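Local structure of aminopeptidase N (Francisella tularensis subsp. tularensis, 5DLL) at residues 381-384 against 385-388. The protein is a zinc-dependent M1-family aminopeptidase that releases N-terminal amino acids from peptides and probably helps degrade intracellular peptides left by protein breakdown. Sequence-based numbering, arbitrary orientation.
Sequences YIEM and NNFY
Phe387 sets CE2 over one face of the Tyr381 ring. Phe387 CE2 comes to 3.5 Å from Tyr381 CG, displaced toward the rim of the tyrosine. The planes meet at 47° and the centroids are 4.7 Å apart, an oblique aromatic pair. Tyr381 reaches this position with CG lodged between its own backbone N and carbonyl carbon (chi1 84°).

Met384 touches both Phe387 and Tyr388. The bend at its chi2 places SD at the edge of the Phe387 ring, 5.3 Å from the centroid, in a Met-aromatic contact. A second bend, at chi3, turns the terminal CE toward Tyr388, 3.8 Å from its CZ, at the hydroxyl-bearing end of the ring.

The carbonyl of Met384 does double duty. Its O sits over the centre of one face of the Tyr388 ring, while Phe387 N donates to the same O at 3.1 Å. One residue earlier, Asn386 N bonds Glu383 O, also at 3.1 Å. In both bonds the donor stands well above the carbonyl plane, in keeping with the tight i to i+3 winding. Toward the exposed side, the extended Glu383 side chain runs past Asn385 and Asn386, its carboxylate nearly perpendicular to the Asn385 amide.

Farther out, Phe326 meets both the Tyr381 and Phe387 rings edge-to-face, Lys16 makes a cation-pi contact with Tyr381, and Leu328 of helix 328-346 touches Phe387 and Tyr388. The arrangement is a short 3-10 turn joining strand 380-381 to helix 390-423 in the M1 peptidase domain; the Tyr388 side chain lies about 9 Å from the bound zinc and about 7 Å from the side chain of its ligand Glu332, near the site without touching it.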
loop_
_atom_site.group_PDB
_atom_site.type_symbol
_atom_site.label_atom_id
_atom_site.label_comp_id
_atom_site.label_asym_id
_atom_site.label_seq_id
_atom_site.Cartn_x
_atom_site.Cartn_y
_atom_site.Cartn_z
ATOM N N TYR A 381 10.812 -15.989 -11.783
ATOM C CA TYR A 381 9.556 -15.338 -12.174
ATOM C C TYR A 381 9.252 -15.510 -13.669
ATOM O O TYR A 381 10.128 -15.866 -14.462
ATOM C CB TYR A 381 9.553 -13.850 -11.777
ATOM C CG TYR A 381 10.215 -12.894 -12.759
ATOM C CD1 TYR A 381 11.598 -12.753 -12.804
ATOM C CD2 TYR A 381 9.452 -12.109 -13.617
ATOM C CE1 TYR A 381 12.205 -11.871 -13.688
ATOM C CE2 TYR A 381 10.044 -11.225 -14.506
ATOM C CZ TYR A 381 11.422 -11.106 -14.536
ATOM O OH TYR A 381 12.018 -10.232 -15.418
ATOM N N ILE A 382 7.993 -15.251 -14.025
ATOM C CA ILE A 382 7.497 -15.355 -15.399
ATOM C C ILE A 382 7.228 -13.951 -15.954
ATOM O O ILE A 382 7.804 -13.555 -16.968
ATOM C CB ILE A 382 6.197 -16.190 -15.468
ATOM C CG1 ILE A 382 6.418 -17.592 -14.877
ATOM C CG2 ILE A 382 5.695 -16.285 -16.905
ATOM C CD1 ILE A 382 5.136 -18.325 -14.536
ATOM N N GLU A 383 6.354 -13.211 -15.272
ATOM C CA GLU A 383 6.034 -11.823 -15.623
ATOM C C GLU A 383 6.239 -10.927 -14.400
ATOM O O GLU A 383 6.229 -11.409 -13.265
ATOM C CB GLU A 383 4.590 -11.709 -16.133
ATOM C CG GLU A 383 3.543 -12.306 -15.198
ATOM C CD GLU A 383 2.116 -12.083 -15.666
ATOM O OE1 GLU A 383 1.187 -12.495 -14.938
ATOM O OE2 GLU A 383 1.917 -11.502 -16.753
ATOM N N MET A 384 6.414 -9.629 -14.638
ATOM C CA MET A 384 6.668 -8.653 -13.563
ATOM C C MET A 384 5.593 -8.612 -12.472
ATOM O O MET A 384 5.893 -8.270 -11.328
ATOM C CB MET A 384 6.849 -7.244 -14.143
ATOM C CG MET A 384 8.229 -6.981 -14.729
ATOM S SD MET A 384 9.563 -7.138 -13.524
ATOM C CE MET A 384 9.064 -5.956 -12.275
ATOM N N ASN A 385 4.355 -8.956 -12.825
ATOM C CA ASN A 385 3.239 -8.979 -11.868
ATOM C C ASN A 385 3.383 -10.026 -10.760
ATOM O O ASN A 385 2.682 -9.952 -9.752
ATOM C CB ASN A 385 1.909 -9.192 -12.602
ATOM C CG ASN A 385 1.542 -8.021 -13.495
ATOM O OD1 ASN A 385 1.429 -6.885 -13.033
ATOM N ND2 ASN A 385 1.352 -8.294 -14.781
ATOM N N ASN A 386 4.275 -11.000 -10.954
ATOM C CA ASN A 386 4.616 -11.975 -9.911
ATOM C C ASN A 386 5.239 -11.312 -8.678
ATOM O O ASN A 386 5.095 -11.807 -7.560
ATOM C CB ASN A 386 5.586 -13.038 -10.451
ATOM C CG ASN A 386 4.981 -13.898 -11.554
ATOM O OD1 ASN A 386 3.991 -13.521 -12.182
ATOM N ND2 ASN A 386 5.584 -15.058 -11.796
ATOM N N PHE A 387 5.935 -10.196 -8.895
ATOM C CA PHE A 387 6.588 -9.452 -7.816
ATOM C C PHE A 387 5.675 -8.466 -7.082
ATOM O O PHE A 387 5.942 -8.127 -5.930
ATOM C CB PHE A 387 7.795 -8.682 -8.360
ATOM C CG PHE A 387 8.915 -9.558 -8.848
ATOM C CD1 PHE A 387 9.492 -10.505 -8.011
ATOM C CD2 PHE A 387 9.415 -9.413 -10.137
ATOM C CE1 PHE A 387 10.530 -11.304 -8.453
ATOM C CE2 PHE A 387 10.456 -10.203 -10.581
ATOM C CZ PHE A 387 11.014 -11.151 -9.740
ATOM N N TYR A 388 4.623 -7.990 -7.741
ATOM C CA TYR A 388 3.740 -6.980 -7.148
ATOM C C TYR A 388 2.714 -7.625 -6.214
ATOM O O TYR A 388 1.533 -7.727 -6.543
ATOM C CB TYR A 388 3.057 -6.150 -8.246
ATOM C CG TYR A 388 4.019 -5.529 -9.253
ATOM C CD1 TYR A 388 5.330 -5.202 -8.895
ATOM C CD2 TYR A 388 3.614 -5.250 -10.558
ATOM C CE1 TYR A 388 6.204 -4.635 -9.805
ATOM C CE2 TYR A 388 4.488 -4.679 -11.474
ATOM C CZ TYR A 388 5.783 -4.373 -11.087
ATOM O OH TYR A 388 6.674 -3.805 -11.964
#